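Nucleotide-binding protein, universal stress protein UspA family (Lactobacillus plantarum, PDB 3S3T) binds ATP and belongs to the universal stress protein family, where it probably serves in a nucleotide-dependent stress response. Local coordinates at residues R4-S15 with E108-T119; T37-S45 with L60-M71. All coordinates share one frame; numbering follows the deposited sequence. Where two conformers were deposited one is given.

Contact 1 (4-15 with 108-119) pairs two neighbouring parallel strands near the middle of the sheet, and its centre lies about 6 Å from the centre of the chain. Contact 2 (37-45 with 60-71) packs a helix on the next strand. Its centre is about 10 Å from that of the chain, yet it is the more fully buried; contact 1 is partly exposed. Strands 7-11 and 35-43 are neighbours, so both contacts share one sheet. Contact 1 rests on backbone bonds and one carboxylate. Contact 2 is mostly apolar, with one tyrosine-glutamate bond. Both reach ATP: contact 1 makes hydrogen bonds to ribose and phosphate, contact 2 to the adenine.

Contact 1: R4-S15 with E108-T119; sequences RYTNILVPVDSS and EIDLIVLGATGT. With ATP (adenosine-5'-triphosphate), chain I.
On one face of the Tyr5 ring, Leu111 CD2 stands over the centre, 3.9 Å from the centroid, in a CH-pi contact. At the ring edge, Tyr5 CE1 comes within 3.3 Å of Asp110 O. The His32 ring also meets Tyr5, and the phenol OH bonds to Asn141. The second flat group is the Asp110 carboxylate, which takes Thr6 and Asn7. Thr6 N is shared by both oxygens, on their syn sides, and lies 3.0 Å from Asp110 OD2. Asn7 N bonds to Asp110 OD1 on the syn side, tilted 27° from the carboxylate plane. Thr6 OG1 meets Asp110 OD2 from above that plane, at 2.8 Å, and accepts from Asn7 ND2. Asp110 CG sits between its backbone N and carbonyl carbon (chi1 42°), which turns the carboxylate to the 4-15 backbone. Asp110 N donates to Asn7 O. With an alanine at this position, the amides of Thr6 and Asn7 would probably lose their acceptor, and Thr6 OG1 one of its two partners.

Beyond this clasp the strands run parallel. Leu9 N donates to Leu111 O, and Val113 N to Leu9 O at 2.7 Å. On one face of the sheet Ile8 CG2 packs on Val113 CG2. On the other, Leu9 CB meets Ile109 CG2, and Tyr102 of helix 95-105 covers both residues.

The strands' C-terminal ends and the loops beyond hold ATP. Pro11 O accepts from ATP O2', and Gly115 N donates to the same hydroxyl. Thr117 O accepts from ATP O3', while Gly118 N donates to ATP O1B, 2.9 Å away. A CB on Gly115 would clash with ATP O3'. The chemistry implies a split role: a carboxylate fastens the strand starts, and backbone groups grip ribose and phosphate.

Contact 2: T37-S45 with L60-M71; sequences TALYVVDDS and LDAEAAHAKDAM. With ATP (adenosine-5'-triphosphate), chain I.
Ala38 begins the contact, with its CB 3.7 Å from SE of Met71, a selenomethionine. The end of that side chain reaches on to the next residue on the same side of the strand, where Met71 CE touches Tyr40 CB. Tyr40 has CG anti to its backbone N (chi1 -174°), and the ring lies over the helix. Ala67 CB stands over the centre of one ring face, 3.7 Å from the centroid, in a CH-pi contact. At the ring edge the Tyr40 hydroxyl donates to the anti lone pair of Glu63 OE2 at 2.7 Å. Ring and carboxylate planes are 86° apart. Val41 points away from the helix. Val42 fits between Leu60 and Ala64, with CG1 3.8 Å from Leu60 CD2. At Asp43 one water joins its N to Val41 O and Glu63 OE2; a second joins its O to Glu63 OE1. The buried carboxylate is thus held through both oxygens. Asp44 CB then meets Leu60 CD1. The helix runs nearly antiparallel to the strand, at 167°. Helix 53-78 links parallel neighbours 35-43 and 87-93, a beta-alpha-beta crossover of the alpha/beta fold, and Val41 N and O bind ATP N1 and N6 of the adenine.

Contact 1: R4-S15 with E108-T119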
loop_
_atom_site.group_PDB
_atom_site.type_symbol
_atom_site.label_atom_id
_atom_site.label_comp_id
_atom_site.label_asym_id
_atom_site.label_seq_id
_atom_site.Cartn_x
_atom_site.Cartn_y
_atom_site.Cartn_z
ATOM N N ARG A 4 -29.136 7.353 -2.416
ATOM C CA ARG A 4 -29.070 6.101 -3.190
ATOM C C ARG A 4 -27.982 6.199 -4.250
ATOM O O ARG A 4 -27.640 7.294 -4.710
ATOM C CB ARG A 4 -30.403 5.808 -3.917
ATOM C CG ARG A 4 -30.826 6.931 -4.870
ATOM C CD ARG A 4 -32.142 6.612 -5.585
ATOM N NE ARG A 4 -31.960 5.652 -6.643
ATOM C CZ ARG A 4 -31.720 5.943 -7.929
ATOM N NH1 ARG A 4 -31.626 7.185 -8.338
ATOM N NH2 ARG A 4 -31.538 4.956 -8.810
ATOM N N TYR A 5 -27.443 5.049 -4.636
ATOM C CA TYR A 5 -26.584 4.979 -5.801
ATOM C C TYR A 5 -27.409 5.129 -7.054
ATOM O O TYR A 5 -28.555 4.678 -7.104
ATOM C CB TYR A 5 -25.858 3.635 -5.829
ATOM C CG TYR A 5 -24.886 3.515 -4.677
ATOM C CD1 TYR A 5 -23.787 4.362 -4.584
ATOM C CD2 TYR A 5 -25.114 2.616 -3.637
ATOM C CE1 TYR A 5 -22.894 4.266 -3.517
ATOM C CE2 TYR A 5 -24.232 2.525 -2.553
ATOM C CZ TYR A 5 -23.120 3.360 -2.509
ATOM O OH TYR A 5 -22.247 3.290 -1.456
ATOM N N THR A 6 -26.830 5.771 -8.053
ATOM C CA THR A 6 -27.482 5.956 -9.334
ATOM C C THR A 6 -26.790 5.219 -10.507
ATOM O O THR A 6 -27.445 4.900 -11.494
ATOM C CB THR A 6 -27.521 7.427 -9.707
ATOM O OG1 THR A 6 -26.183 7.897 -9.912
ATOM C CG2 THR A 6 -28.211 8.256 -8.620
ATOM N N ASN A 7 -25.475 4.985 -10.405
ATOM C CA ASN A 7 -24.663 4.500 -11.522
ATOM C C ASN A 7 -23.470 3.723 -10.998
ATOM O O ASN A 7 -22.480 4.328 -10.601
ATOM C CB ASN A 7 -24.154 5.700 -12.346
ATOM C CG ASN A 7 -25.259 6.405 -13.085
ATOM O OD1 ASN A 7 -25.656 5.963 -14.154
ATOM N ND2 ASN A 7 -25.748 7.510 -12.532
ATOM N N ILE A 8 -23.571 2.399 -10.998
ATOM C CA ILE A 8 -22.573 1.502 -10.400
ATOM C C ILE A 8 -21.671 0.884 -11.471
ATOM O O ILE A 8 -22.143 0.532 -12.546
ATOM C CB ILE A 8 -23.281 0.353 -9.618
ATOM C CG1 ILE A 8 -24.223 0.931 -8.545
ATOM C CG2 ILE A 8 -22.270 -0.641 -8.942
ATOM C CD1 ILE A 8 -25.138 -0.104 -7.865
ATOM N N LEU A 9 -20.381 0.751 -11.149
ATOM C CA LEU A 9 -19.398 0.144 -12.012
ATOM C C LEU A 9 -18.865 -1.085 -11.302
ATOM O O LEU A 9 -18.531 -1.035 -10.105
ATOM C CB LEU A 9 -18.231 1.108 -12.292
ATOM C CG LEU A 9 -17.144 0.588 -13.247
ATOM C CD1 LEU A 9 -17.642 0.302 -14.656
ATOM C CD2 LEU A 9 -16.036 1.616 -13.313
ATOM N N VAL A 10 -18.856 -2.205 -12.010
ATOM C CA VAL A 10 -18.259 -3.420 -11.502
ATOM C C VAL A 10 -17.196 -3.913 -12.507
ATOM O O VAL A 10 -17.510 -4.564 -13.483
ATOM C CB VAL A 10 -19.276 -4.508 -11.109
ATOM C CG1 VAL A 10 -20.223 -4.908 -12.255
ATOM C CG2 VAL A 10 -18.512 -5.708 -10.539
ATOM N N PRO A 11 -15.923 -3.550 -12.263
ATOM C CA PRO A 11 -14.873 -4.086 -13.106
ATOM C C PRO A 11 -14.707 -5.578 -12.810
ATOM O O PRO A 11 -14.602 -5.969 -11.640
ATOM C CB PRO A 11 -13.642 -3.245 -12.721
ATOM C CG PRO A 11 -14.177 -2.038 -12.049
ATOM C CD PRO A 11 -15.399 -2.558 -11.322
ATOM N N VAL A 12 -14.690 -6.404 -13.852
ATOM C CA VAL A 12 -14.399 -7.817 -13.673
ATOM C C VAL A 12 -13.215 -8.307 -14.507
ATOM O O VAL A 12 -13.040 -7.902 -15.654
ATOM C CB VAL A 12 -15.626 -8.680 -14.074
ATOM C CG1 VAL A 12 -16.760 -8.504 -13.086
ATOM C CG2 VAL A 12 -16.075 -8.310 -15.477
ATOM N N ASP A 13 -12.421 -9.212 -13.932
ATOM C CA ASP A 13 -11.509 -10.059 -14.720
ATOM C C ASP A 13 -12.204 -11.401 -14.857
ATOM O O ASP A 13 -13.444 -11.470 -14.721
ATOM C CB ASP A 13 -10.103 -10.164 -14.099
ATOM C CG ASP A 13 -10.126 -10.715 -12.700
ATOM O OD1 ASP A 13 -11.129 -11.340 -12.345
ATOM O OD2 ASP A 13 -9.142 -10.548 -11.986
ATOM N N SER A 14 -11.442 -12.466 -15.114
ATOM C CA SER A 14 -12.042 -13.733 -15.392
ATOM C C SER A 14 -12.063 -14.602 -14.155
ATOM O O SER A 14 -12.338 -15.794 -14.256
ATOM C CB SER A 14 -11.307 -14.443 -16.553
ATOM O OG SER A 14 -9.954 -14.685 -16.187
ATOM N N SER A 15 -11.774 -14.028 -12.991
ATOM C CA SER A 15 -11.691 -14.819 -11.762
ATOM C C SER A 15 -13.049 -15.079 -11.127
ATOM O O SER A 15 -14.012 -14.320 -11.342
ATOM C CB SER A 15 -10.788 -14.119 -10.762
ATOM O OG SER A 15 -11.391 -12.898 -10.363
ATOM N N GLU A 108 -20.859 10.439 -13.337
ATOM C CA GLU A 108 -22.122 10.010 -12.737
ATOM C C GLU A 108 -21.962 8.761 -11.869
ATOM O O GLU A 108 -22.797 8.479 -10.985
ATOM C CB GLU A 108 -23.234 9.830 -13.792
ATOM C CG GLU A 108 -23.115 8.672 -14.782
ATOM C CD GLU A 108 -22.233 8.976 -15.991
ATOM O OE1 GLU A 108 -21.506 9.991 -15.957
ATOM O OE2 GLU A 108 -22.227 8.160 -16.948
ATOM N N ILE A 109 -20.894 7.996 -12.143
ATOM C CA ILE A 109 -20.635 6.764 -11.450
ATOM C C ILE A 109 -20.384 7.089 -9.987
ATOM O O ILE A 109 -19.521 7.932 -9.666
ATOM C CB ILE A 109 -19.472 5.973 -12.116
ATOM C CG1 ILE A 109 -19.976 5.291 -13.395
ATOM C CG2 ILE A 109 -18.881 4.940 -11.176
ATOM C CD1 ILE A 109 -18.839 4.747 -14.210
ATOM N N ASP A 110 -21.154 6.440 -9.104
ATOM C CA ASP A 110 -21.063 6.708 -7.647
ATOM C C ASP A 110 -20.777 5.531 -6.771
ATOM O O ASP A 110 -20.734 5.675 -5.536
ATOM C CB ASP A 110 -22.293 7.499 -7.105
ATOM C CG ASP A 110 -23.637 7.004 -7.670
ATOM O OD1 ASP A 110 -23.727 5.859 -8.134
ATOM O OD2 ASP A 110 -24.626 7.771 -7.626
ATOM N N LEU A 111 -20.451 4.394 -7.394
ATOM C CA LEU A 111 -19.900 3.238 -6.712
ATOM C C LEU A 111 -19.099 2.398 -7.671
ATOM O O LEU A 111 -19.538 2.119 -8.790
ATOM C CB LEU A 111 -21.017 2.341 -6.169
ATOM C CG LEU A 111 -20.643 1.154 -5.289
ATOM C CD1 LEU A 111 -19.843 1.592 -4.026
ATOM C CD2 LEU A 111 -21.953 0.394 -4.880
ATOM N N ILE A 112 -17.955 1.906 -7.199
ATOM C CA ILE A 112 -17.236 0.868 -7.921
ATOM C C ILE A 112 -17.226 -0.361 -7.020
ATOM O O ILE A 112 -16.934 -0.244 -5.809
ATOM C CB ILE A 112 -15.791 1.300 -8.235
ATOM C CG1 ILE A 112 -15.734 2.602 -9.065
ATOM C CG2 ILE A 112 -15.057 0.149 -8.992
ATOM C CD1 ILE A 112 -14.267 3.111 -9.379
ATOM N N VAL A 113 -17.598 -1.521 -7.587
ATOM C CA VAL A 113 -17.636 -2.777 -6.869
ATOM C C VAL A 113 -16.479 -3.653 -7.380
ATOM O O VAL A 113 -16.336 -3.858 -8.560
ATOM C CB VAL A 113 -19.011 -3.484 -7.052
ATOM C CG1 VAL A 113 -19.033 -4.821 -6.334
ATOM C CG2 VAL A 113 -20.187 -2.560 -6.567
ATOM N N LEU A 114 -15.662 -4.160 -6.482
ATOM C CA LEU A 114 -14.444 -4.942 -6.849
ATOM C C LEU A 114 -14.345 -6.209 -6.053
ATOM O O LEU A 114 -14.695 -6.251 -4.862
ATOM C CB LEU A 114 -13.161 -4.108 -6.555
ATOM C CG LEU A 114 -12.919 -2.865 -7.415
ATOM C CD1 LEU A 114 -11.947 -1.911 -6.717
ATOM C CD2 LEU A 114 -12.437 -3.192 -8.855
ATOM N N GLY A 115 -13.785 -7.254 -6.653
ATOM C CA GLY A 115 -13.371 -8.403 -5.868
ATOM C C GLY A 115 -12.134 -8.039 -5.089
ATOM O O GLY A 115 -11.314 -7.236 -5.530
ATOM N N ALA A 116 -11.934 -8.641 -3.937
ATOM C CA ALA A 116 -10.690 -8.394 -3.206
ATOM C C ALA A 116 -9.426 -8.849 -3.989
ATOM O O ALA A 116 -8.414 -8.142 -4.002
ATOM C CB ALA A 116 -10.744 -9.072 -1.870
ATOM N N THR A 117 -9.506 -10.025 -4.611
ATOM C CA THR A 117 -8.390 -10.608 -5.347
ATOM C C THR A 117 -8.920 -10.960 -6.729
ATOM O O THR A 117 -10.119 -10.756 -7.013
ATOM C CB THR A 117 -7.832 -11.847 -4.657
ATOM O OG1 THR A 117 -8.872 -12.801 -4.482
ATOM C CG2 THR A 117 -7.279 -11.488 -3.282
ATOM N N GLY A 118 -8.028 -11.395 -7.604
ATOM C CA GLY A 118 -8.350 -11.669 -9.001
ATOM C C GLY A 118 -7.645 -12.919 -9.504
ATOM O O GLY A 118 -7.528 -13.871 -8.756
ATOM N N THR A 119 -7.116 -12.908 -10.719
ATOM C CA THR A 119 -6.571 -14.141 -11.301
ATOM C C THR A 119 -5.150 -14.469 -10.805
ATOM O O THR A 119 -4.768 -15.632 -10.831
ATOM C CB THR A 119 -6.545 -14.118 -12.841
ATOM O OG1 THR A 119 -5.650 -13.104 -13.290
ATOM C CG2 THR A 119 -7.912 -13.868 -13.437
HETATM P PG ATP I . -2.403 -8.771 -8.603
HETATM O O1G ATP I . -2.838 -8.415 -10.006
HETATM O O2G ATP I . -1.299 -9.784 -8.590
HETATM O O3G ATP I . -2.035 -7.603 -7.699
HETATM P PB ATP I . -4.906 -10.285 -8.380
HETATM O O1B ATP I . -5.164 -11.476 -7.503
HETATM O O2B ATP I . -4.872 -10.488 -9.857
HETATM O O3B ATP I . -3.573 -9.586 -7.846
HETATM P PA ATP I . -6.507 -7.882 -8.717
HETATM O O1A ATP I . -5.941 -7.755 -10.098
HETATM O O2A ATP I . -6.300 -6.717 -7.840
HETATM O O3A ATP I . -6.021 -9.188 -7.954
HETATM O "O5'" ATP I . -8.114 -8.143 -8.928
HETATM C "C5'" ATP I . -9.023 -7.686 -7.928
HETATM C "C4'" ATP I . -10.340 -7.248 -8.576
HETATM O "O4'" ATP I . -9.975 -6.225 -9.494
HETATM C "C3'" ATP I . -11.012 -8.322 -9.416
HETATM O "O3'" ATP I . -11.824 -9.195 -8.647
HETATM C "C2'" ATP I . -11.746 -7.443 -10.398
HETATM O "O2'" ATP I . -12.910 -6.967 -9.737
HETATM C "C1'" ATP I . -10.785 -6.291 -10.657
HETATM N N9 ATP I . -9.975 -6.512 -11.853
HETATM C C8 ATP I . -8.737 -7.092 -11.923
HETATM N N7 ATP I . -8.306 -7.154 -13.204
HETATM C C5 ATP I . -9.277 -6.610 -13.946
HETATM C C6 ATP I . -9.474 -6.387 -15.373
HETATM N N6 ATP I . -8.500 -6.765 -16.225
HETATM N N1 ATP I . -10.644 -5.784 -15.790
HETATM C C2 ATP I . -11.577 -5.430 -14.891
HETATM N N3 ATP I . -11.494 -5.640 -13.570
HETATM C C4 ATP I . -10.374 -6.205 -13.069
HETATM O O HOH W 1 -25.640 9.036 -5.445
HETATM O O HOH W 2 -6.561 -10.082 -12.499
#

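Contact 2: T37-S45 with L60-M71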
loop_
_atom_site.group_PDB
_atom_site.type_symbol
_atom_site.label_atom_id
_atom_site.label_comp_id
_atom_site.label_asym_id
_atom_site.label_seq_id
_atom_site.Cartn_x
_atom_site.Cartn_y
_atom_site.Cartn_z
ATOM N N THR A 37 -22.959 -1.073 -14.807
ATOM C CA THR A 37 -22.040 -1.340 -15.911
ATOM C C THR A 37 -20.977 -2.361 -15.453
ATOM O O THR A 37 -20.332 -2.127 -14.438
ATOM C CB THR A 37 -21.306 -0.060 -16.330
ATOM O OG1 THR A 37 -22.274 0.865 -16.847
ATOM C CG2 THR A 37 -20.230 -0.351 -17.431
ATOM N N ALA A 38 -20.846 -3.479 -16.176
ATOM C CA ALA A 38 -19.705 -4.421 -16.019
ATOM C C ALA A 38 -18.624 -4.105 -17.038
ATOM O O ALA A 38 -18.910 -3.901 -18.239
ATOM C CB ALA A 38 -20.151 -5.850 -16.130
ATOM N N LEU A 39 -17.383 -4.001 -16.555
ATOM C CA LEU A 39 -16.252 -3.593 -17.391
ATOM C C LEU A 39 -15.141 -4.634 -17.292
ATOM O O LEU A 39 -14.632 -4.862 -16.209
ATOM C CB LEU A 39 -15.707 -2.245 -16.941
ATOM C CG LEU A 39 -14.347 -1.766 -17.493
ATOM C CD1 LEU A 39 -14.365 -1.543 -19.079
ATOM C CD2 LEU A 39 -13.957 -0.518 -16.795
ATOM N N TYR A 40 -14.796 -5.275 -18.405
ATOM C CA TYR A 40 -13.586 -6.120 -18.473
ATOM C C TYR A 40 -12.491 -5.394 -19.229
ATOM O O TYR A 40 -12.692 -4.969 -20.378
ATOM C CB TYR A 40 -13.918 -7.433 -19.193
ATOM C CG TYR A 40 -12.802 -8.466 -19.206
ATOM C CD1 TYR A 40 -11.685 -8.327 -20.032
ATOM C CD2 TYR A 40 -12.873 -9.606 -18.395
ATOM C CE1 TYR A 40 -10.656 -9.268 -20.008
ATOM C CE2 TYR A 40 -11.859 -10.583 -18.412
ATOM C CZ TYR A 40 -10.778 -10.410 -19.184
ATOM O OH TYR A 40 -9.823 -11.384 -19.153
ATOM N N VAL A 41 -11.320 -5.258 -18.619
ATOM C CA VAL A 41 -10.193 -4.656 -19.314
ATOM C C VAL A 41 -9.195 -5.688 -19.819
ATOM O O VAL A 41 -8.613 -6.444 -19.040
ATOM C CB VAL A 41 -9.466 -3.609 -18.453
ATOM C CG1 VAL A 41 -8.441 -2.812 -19.343
ATOM C CG2 VAL A 41 -10.463 -2.628 -17.850
ATOM N N VAL A 42 -8.993 -5.699 -21.142
ATOM C CA VAL A 42 -7.986 -6.557 -21.775
ATOM C C VAL A 42 -6.615 -5.873 -21.628
ATOM O O VAL A 42 -6.349 -4.817 -22.235
ATOM C CB VAL A 42 -8.287 -6.783 -23.275
ATOM C CG1 VAL A 42 -7.232 -7.652 -23.908
ATOM C CG2 VAL A 42 -9.670 -7.351 -23.513
ATOM N N ASP A 43 -5.724 -6.474 -20.853
ATOM C CA ASP A 43 -4.432 -5.841 -20.596
ATOM C C ASP A 43 -3.578 -5.943 -21.845
ATOM O O ASP A 43 -3.166 -7.033 -22.228
ATOM C CB ASP A 43 -3.721 -6.526 -19.429
ATOM C CG ASP A 43 -2.472 -5.783 -18.983
ATOM O OD1 ASP A 43 -1.852 -5.032 -19.754
ATOM O OD2 ASP A 43 -2.130 -5.959 -17.817
ATOM N N ASP A 44 -3.288 -4.803 -22.444
ATOM C CA ASP A 44 -2.540 -4.726 -23.673
ATOM C C ASP A 44 -1.102 -4.226 -23.477
ATOM O O ASP A 44 -0.491 -3.776 -24.431
ATOM C CB ASP A 44 -3.283 -3.847 -24.697
ATOM C CG ASP A 44 -3.366 -2.385 -24.304
ATOM O OD1 ASP A 44 -2.846 -1.975 -23.237
ATOM O OD2 ASP A 44 -3.954 -1.628 -25.115
ATOM N N SER A 45 -0.577 -4.318 -22.249
ATOM C CA SER A 45 0.722 -3.697 -21.892
ATOM C C SER A 45 1.950 -4.588 -22.115
ATOM O O SER A 45 3.088 -4.141 -21.927
ATOM C CB SER A 45 0.682 -3.167 -20.447
ATOM O OG SER A 45 0.600 -4.215 -19.488
ATOM N N LEU A 60 -4.983 -11.197 -27.525
ATOM C CA LEU A 60 -5.950 -10.273 -26.957
ATOM C C LEU A 60 -7.364 -10.463 -27.552
ATOM O O LEU A 60 -8.355 -10.455 -26.837
ATOM C CB LEU A 60 -5.464 -8.814 -27.102
ATOM C CG LEU A 60 -4.068 -8.545 -26.464
ATOM C CD1 LEU A 60 -3.726 -7.063 -26.428
ATOM C CD2 LEU A 60 -3.947 -9.103 -25.039
ATOM N N ASP A 61 -7.469 -10.638 -28.858
ATOM C CA ASP A 61 -8.789 -10.908 -29.409
ATOM C C ASP A 61 -9.438 -12.157 -28.836
ATOM O O ASP A 61 -10.660 -12.174 -28.682
ATOM C CB ASP A 61 -8.737 -10.976 -30.921
ATOM C CG ASP A 61 -8.392 -9.632 -31.544
ATOM O OD1 ASP A 61 -8.399 -8.599 -30.822
ATOM O OD2 ASP A 61 -8.083 -9.612 -32.741
ATOM N N ALA A 62 -8.656 -13.201 -28.534
ATOM C CA ALA A 62 -9.236 -14.413 -27.941
ATOM C C ALA A 62 -9.671 -14.092 -26.517
ATOM O O ALA A 62 -10.743 -14.497 -26.080
ATOM C CB ALA A 62 -8.241 -15.612 -27.946
ATOM N N GLU A 63 -8.847 -13.373 -25.781
ATOM C CA GLU A 63 -9.228 -13.019 -24.406
ATOM C C GLU A 63 -10.522 -12.196 -24.409
ATOM O O GLU A 63 -11.444 -12.449 -23.610
ATOM C CB GLU A 63 -8.109 -12.246 -23.708
ATOM C CG GLU A 63 -8.506 -11.724 -22.334
ATOM C CD GLU A 63 -7.335 -11.060 -21.590
ATOM O OE1 GLU A 63 -6.247 -10.871 -22.190
ATOM O OE2 GLU A 63 -7.526 -10.701 -20.415
ATOM N N ALA A 64 -10.554 -11.202 -25.286
ATOM C CA ALA A 64 -11.729 -10.338 -25.505
ATOM C C ALA A 64 -12.988 -11.156 -25.854
ATOM O O ALA A 64 -14.059 -10.891 -25.343
ATOM C CB ALA A 64 -11.435 -9.307 -26.636
ATOM N N ALA A 65 -12.839 -12.163 -26.708
ATOM C CA ALA A 65 -13.978 -12.968 -27.102
ATOM C C ALA A 65 -14.515 -13.780 -25.924
ATOM O O ALA A 65 -15.707 -13.880 -25.742
ATOM C CB ALA A 65 -13.636 -13.871 -28.334
ATOM N N HIS A 66 -13.617 -14.322 -25.108
ATOM C CA HIS A 66 -13.995 -15.018 -23.885
ATOM C C HIS A 66 -14.738 -14.095 -22.917
ATOM O O HIS A 66 -15.756 -14.468 -22.368
ATOM C CB HIS A 66 -12.759 -15.579 -23.189
ATOM C CG HIS A 66 -13.060 -16.235 -21.869
ATOM N ND1 HIS A 66 -13.685 -17.468 -21.775
ATOM C CD2 HIS A 66 -12.847 -15.822 -20.597
ATOM C CE1 HIS A 66 -13.831 -17.788 -20.500
ATOM N NE2 HIS A 66 -13.327 -16.810 -19.763
ATOM N N ALA A 67 -14.180 -12.922 -22.684
ATOM C CA ALA A 67 -14.846 -11.890 -21.886
ATOM C C ALA A 67 -16.268 -11.569 -22.417
ATOM O O ALA A 67 -17.225 -11.396 -21.638
ATOM C CB ALA A 67 -13.987 -10.625 -21.888
ATOM N N LYS A 68 -16.398 -11.463 -23.733
ATOM C CA LYS A 68 -17.687 -11.126 -24.350
ATOM C C LYS A 68 -18.702 -12.223 -24.069
ATOM O O LYS A 68 -19.870 -11.954 -23.835
ATOM C CB LYS A 68 -17.515 -10.852 -25.855
ATOM C CG LYS A 68 -16.810 -9.479 -26.104
ATOM C CD LYS A 68 -16.615 -9.087 -27.611
ATOM C CE LYS A 68 -15.129 -9.095 -28.074
ATOM N NZ LYS A 68 -14.799 -10.136 -29.136
ATOM N N ASP A 69 -18.242 -13.473 -24.065
ATOM C CA ASP A 69 -19.143 -14.573 -23.743
ATOM C C ASP A 69 -19.528 -14.536 -22.261
ATOM O O ASP A 69 -20.659 -14.862 -21.908
ATOM C CB ASP A 69 -18.540 -15.939 -24.113
ATOM C CG ASP A 69 -19.462 -17.071 -23.727
ATOM O OD1 ASP A 69 -20.494 -17.274 -24.432
ATOM O OD2 ASP A 69 -19.186 -17.707 -22.681
ATOM N N ALA A 70 -18.606 -14.148 -21.383
ATOM C CA ALA A 70 -18.979 -14.025 -19.974
ATOM C C ALA A 70 -20.015 -12.880 -19.769
ATOM O O ALA A 70 -20.904 -12.987 -18.933
ATOM C CB ALA A 70 -17.771 -13.813 -19.126
HETATM N N MSE A 71 -19.891 -11.805 -20.551
HETATM C CA MSE A 71 -20.818 -10.674 -20.482
HETATM C C MSE A 71 -22.218 -11.094 -20.955
HETATM O O MSE A 71 -23.218 -10.782 -20.303
HETATM C CB MSE A 71 -20.297 -9.513 -21.317
HETATM C CG MSE A 71 -19.054 -8.848 -20.746
HETATM SE SE MSE A 71 -19.348 -8.179 -18.918
HETATM C CE MSE A 71 -17.603 -7.383 -18.691
HETATM P PG ATP I . -2.403 -8.771 -8.603
HETATM O O1G ATP I . -2.838 -8.415 -10.006
HETATM O O2G ATP I . -1.299 -9.784 -8.590
HETATM O O3G ATP I . -2.035 -7.603 -7.699
HETATM P PB ATP I . -4.906 -10.285 -8.380
HETATM O O1B ATP I . -5.164 -11.476 -7.503
HETATM O O2B ATP I . -4.872 -10.488 -9.857
HETATM O O3B ATP I . -3.573 -9.586 -7.846
HETATM P PA ATP I . -6.507 -7.882 -8.717
HETATM O O1A ATP I . -5.941 -7.755 -10.098
HETATM O O2A ATP I . -6.300 -6.717 -7.840
HETATM O O3A ATP I . -6.021 -9.188 -7.954
HETATM O "O5'" ATP I . -8.114 -8.143 -8.928
HETATM C "C5'" ATP I . -9.023 -7.686 -7.928
HETATM C "C4'" ATP I . -10.340 -7.248 -8.576
HETATM O "O4'" ATP I . -9.975 -6.225 -9.494
HETATM C "C3'" ATP I . -11.012 -8.322 -9.416
HETATM O "O3'" ATP I . -11.824 -9.195 -8.647
HETATM C "C2'" ATP I . -11.746 -7.443 -10.398
HETATM O "O2'" ATP I . -12.910 -6.967 -9.737
HETATM C "C1'" ATP I . -10.785 -6.291 -10.657
HETATM N N9 ATP I . -9.975 -6.512 -11.853
HETATM C C8 ATP I . -8.737 -7.092 -11.923
HETATM N N7 ATP I . -8.306 -7.154 -13.204
HETATM C C5 ATP I . -9.277 -6.610 -13.946
HETATM C C6 ATP I . -9.474 -6.387 -15.373
HETATM N N6 ATP I . -8.500 -6.765 -16.225
HETATM N N1 ATP I . -10.644 -5.784 -15.790
HETATM C C2 ATP I . -11.577 -5.430 -14.891
HETATM N N3 ATP I . -11.494 -5.640 -13.570
HETATM C C4 ATP I . -10.374 -6.205 -13.069
HETATM O O HOH W 3 -6.810 -8.506 -19.068
HETATM O O HOH W 4 -3.842 -9.694 -21.332
#